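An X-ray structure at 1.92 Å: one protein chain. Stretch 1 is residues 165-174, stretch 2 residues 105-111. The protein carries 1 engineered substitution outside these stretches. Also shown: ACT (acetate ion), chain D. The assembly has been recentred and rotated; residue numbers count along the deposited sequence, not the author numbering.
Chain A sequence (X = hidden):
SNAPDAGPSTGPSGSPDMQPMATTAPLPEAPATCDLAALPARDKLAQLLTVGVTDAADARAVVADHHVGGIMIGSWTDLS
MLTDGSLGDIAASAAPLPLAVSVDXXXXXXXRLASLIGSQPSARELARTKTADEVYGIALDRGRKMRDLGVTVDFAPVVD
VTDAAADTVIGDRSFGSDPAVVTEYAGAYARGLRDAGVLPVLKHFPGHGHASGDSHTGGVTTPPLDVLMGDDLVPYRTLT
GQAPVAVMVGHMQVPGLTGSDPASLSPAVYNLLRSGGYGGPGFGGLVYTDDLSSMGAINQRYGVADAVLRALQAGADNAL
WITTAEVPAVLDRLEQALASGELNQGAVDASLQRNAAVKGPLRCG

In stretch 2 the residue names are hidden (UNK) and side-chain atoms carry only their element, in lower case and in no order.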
# COMPACT_ATOMS: atom_id res chain seq x y z
N ALA A 165 23.09 4.82 -2.67
CA ALA A 165 23.17 5.36 -4.03
C ALA A 165 21.79 5.53 -4.65
O ALA A 165 20.88 4.72 -4.40
CB ALA A 165 24.02 4.46 -4.89
N ALA A 166 21.63 6.56 -5.47
CA ALA A 166 20.33 6.93 -6.03
C ALA A 166 19.55 5.77 -6.68
O ALA A 166 18.39 5.55 -6.34
CB ALA A 166 20.48 8.09 -7.01
N ASP A 167 20.17 5.05 -7.61
CA ASP A 167 19.44 4.00 -8.34
C ASP A 167 19.58 2.62 -7.68
O ASP A 167 20.00 1.65 -8.30
CB ASP A 167 19.88 3.96 -9.81
CG ASP A 167 18.99 3.09 -10.69
OD1 ASP A 167 17.83 2.81 -10.33
OD2 ASP A 167 19.46 2.68 -11.78
N THR A 168 19.26 2.56 -6.39
CA THR A 168 19.17 1.28 -5.68
C THR A 168 17.70 1.09 -5.30
O THR A 168 16.87 1.93 -5.64
CB THR A 168 20.06 1.27 -4.44
OG1 THR A 168 19.69 2.35 -3.58
CG2 THR A 168 21.52 1.44 -4.83
N VAL A 169 17.37 -0.00 -4.60
CA VAL A 169 15.96 -0.33 -4.37
C VAL A 169 15.16 0.83 -3.75
O VAL A 169 14.09 1.19 -4.25
CB VAL A 169 15.80 -1.65 -3.55
CG1 VAL A 169 16.57 -1.60 -2.23
CG2 VAL A 169 14.32 -1.97 -3.32
N ILE A 170 15.70 1.43 -2.70
CA ILE A 170 15.09 2.65 -2.16
C ILE A 170 15.84 3.84 -2.76
O ILE A 170 15.32 4.53 -3.64
CB ILE A 170 15.12 2.68 -0.61
CG1 ILE A 170 14.39 1.45 -0.05
CG2 ILE A 170 14.44 3.94 -0.10
CD1 ILE A 170 12.97 1.28 -0.60
N GLY A 171 17.08 4.07 -2.31
CA GLY A 171 17.92 5.09 -2.93
C GLY A 171 17.24 6.44 -3.03
O GLY A 171 16.69 6.93 -2.03
N ASP A 172 17.23 7.05 -4.22
CA ASP A 172 16.66 8.40 -4.36
C ASP A 172 15.13 8.48 -4.17
O ASP A 172 14.54 9.57 -4.25
CB ASP A 172 17.10 9.07 -5.67
CG ASP A 172 16.53 8.41 -6.93
OD1 ASP A 172 15.62 7.56 -6.83
OD2 ASP A 172 17.00 8.78 -8.03
N ARG A 173 14.50 7.33 -3.90
CA ARG A 173 13.08 7.33 -3.56
C ARG A 173 12.87 7.81 -2.12
O ARG A 173 11.74 8.07 -1.70
CB ARG A 173 12.49 5.93 -3.70
CG ARG A 173 12.51 5.37 -5.12
CD ARG A 173 12.19 3.87 -5.08
NE ARG A 173 10.83 3.60 -4.62
CZ ARG A 173 10.40 2.41 -4.21
NH1 ARG A 173 11.25 1.39 -4.15
NH2 ARG A 173 9.13 2.24 -3.85
N SER A 174 13.95 7.92 -1.37
CA SER A 174 13.88 8.40 0.02
C SER A 174 14.14 9.89 0.10
O SER A 174 15.02 10.41 -0.58
CB SER A 174 14.91 7.67 0.89
OG SER A 174 15.17 8.41 2.07
N UNK A 105 2.95 6.36 -7.57
CA UNK A 105 3.28 7.66 -8.16
C UNK A 105 4.09 8.50 -7.16
O UNK A 105 3.54 9.34 -6.45
c UNK A 105 3.33 9.57 -10.42
o UNK A 105 4.40 10.17 -10.20
c UNK A 105 2.23 9.66 -9.39
o UNK A 105 3.13 8.92 -11.47
c UNK A 105 2.00 8.37 -8.63
N UNK A 106 5.40 8.23 -7.10
CA UNK A 106 6.31 8.85 -6.14
C UNK A 106 7.08 10.00 -6.76
O UNK A 106 7.49 10.93 -6.07
c UNK A 106 6.75 6.57 -5.00
o UNK A 106 8.98 5.79 -4.65
c UNK A 106 7.35 7.82 -5.65
c UNK A 106 7.78 5.47 -4.78
o UNK A 106 7.37 4.28 -4.75
N UNK A 107 7.30 9.91 -8.07
CA UNK A 107 8.16 10.85 -8.78
C UNK A 107 9.49 10.18 -9.05
O UNK A 107 9.77 9.10 -8.51
N UNK A 108 10.33 10.80 -9.87
CA UNK A 108 11.64 10.24 -10.16
C UNK A 108 11.57 8.89 -10.85
O UNK A 108 10.96 8.76 -11.92
N UNK A 109 12.21 7.89 -10.25
CA UNK A 109 12.28 6.56 -10.86
C UNK A 109 10.98 5.77 -10.78
O UNK A 109 10.79 4.80 -11.51
n UNK A 109 15.75 5.36 -8.63
c UNK A 109 15.90 5.31 -10.08
n UNK A 109 16.00 3.09 -8.32
c UNK A 109 15.79 4.30 -7.83
c UNK A 109 13.42 5.75 -10.23
n UNK A 109 15.63 4.48 -6.52
c UNK A 109 14.82 6.16 -10.73
N UNK A 110 10.09 6.18 -9.88
CA UNK A 110 8.81 5.51 -9.72
C UNK A 110 7.64 6.46 -9.96
O UNK A 110 7.10 7.07 -9.05
c UNK A 110 8.69 4.87 -8.32
c UNK A 110 7.42 4.05 -8.21
c UNK A 110 9.90 3.98 -8.07
N UNK A 111 7.23 6.56 -11.22
CA UNK A 111 6.25 7.57 -11.61
C UNK A 111 5.41 7.00 -12.75
O UNK A 111 5.54 7.43 -13.90
o UNK A 111 6.10 9.93 -12.18
c UNK A 111 6.98 8.84 -12.03
C ACT D . 9.48 -1.80 -2.71
O ACT D . 8.43 -2.43 -2.96
OXT ACT D . 9.84 -0.97 -3.58
CH3 ACT D . 10.29 -2.03 -1.47
O HOH W 1 9.85 8.21 -3.64
O HOH W 2 13.16 8.12 -7.56

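Position 105 has five side-chain atoms: a chain of three carbons whose third carries two oxygens. None of them contacts stretch 1. That is the carboxylate of a glutamate, Glu105. One of its oxygens, OE1, lies 2.6 Å from the lone side-chain oxygen of position 111.

Position 106 repeats the pattern, three carbons ending in a pair of oxygens, but here CA-to-CB points toward stretch 1. The two oxygens lie 2.9 Å from Arg173 NE and 2.8 Å from Arg173 NH2, one opposite each nitrogen, as expected of a carboxylate meeting the edge of a guanidinium. The residue is Glu106. The bonds Arg173 NE to Glu106 OE1 (178° at the hydrogen) and Arg173 NH2 to Glu106 OE2 (156°) form a two-pronged salt bridge.

Position 107 has no side-chain atoms and no contact with stretch 1; it is Gly107. Its phi/psi of 103/170 would jam a CB against the carbonyl oxygen of the residue before, which by itself calls for glycine.

Position 108 is also bare and without contact to stretch 1, and is Gly108. Its phi of 62° favours glycine, and an ideal CB would lie 4.6 Å from Asp172 OD1, so stretch 1 does not crowd that site.

Position 109 has seven side-chain atoms: three carbons, a nitrogen, then a carbon bearing two more nitrogens. The inner nitrogen lies 2.8 Å from Asp172 OD1, one outer nitrogen 2.7 Å from Asp167 OD1 and the other 3.0 Å from Thr168 O. This guanidinium identifies Arg109. Arg109 NE donates to Asp172 OD1 at 157°, and Arg109 NH2 reaches the same oxygen at 3.1 Å; the pairing is a salt bridge. Arg109 NH1 bridges to Asp167 OD1, although the 129° angle makes that hydrogen bond weak. Thr168 O accepts from Arg109 NH2 and, weakly, from Arg109 NH1 at 3.0 Å. Ala166 O sits over one face of the guanidinium, 3.0 Å from Arg109 NH2, but the angle is too poor for a hydrogen bond.

Position 110 has three carbons, one at CB carrying the other two. One outer carbon lies 3.6 Å from Arg173 NE, an apolar approach to the guanidinium. This branching without a heteroatom gives Val110, and the approaching methyl is CG2. The turn from Gly107 to Val110 is type II', closed by Val110 N to Gly107 O at 3.2 Å.

Position 111 has one carbon and one oxygen, neither touching stretch 1: Ser111. Its OG donates to Glu105 OE1.

The contact is an exchange of arginines. Stretch 2 sends Arg109 from its turn into a loop of carbonyls and carboxylates, while stretch 1 sends Arg173 to Glu106. Arg173 NH1 also donates to Val169 O at 2.8 Å within its own stretch and to acetate OXT at 2.8 Å. Water 1 donates to Glu106 OE1 (2.8 Å) and Arg173 O (2.7 Å); water 2 accepts from Arg109 N (2.9 Å) and donates to Asp172 OD1 (2.6 Å), tying backbone to side chain across the contact. Arg109 has 138 Å² covered by stretch 1, the largest share of any residue here.

Stretch 2 (105-111) EEGGRVS
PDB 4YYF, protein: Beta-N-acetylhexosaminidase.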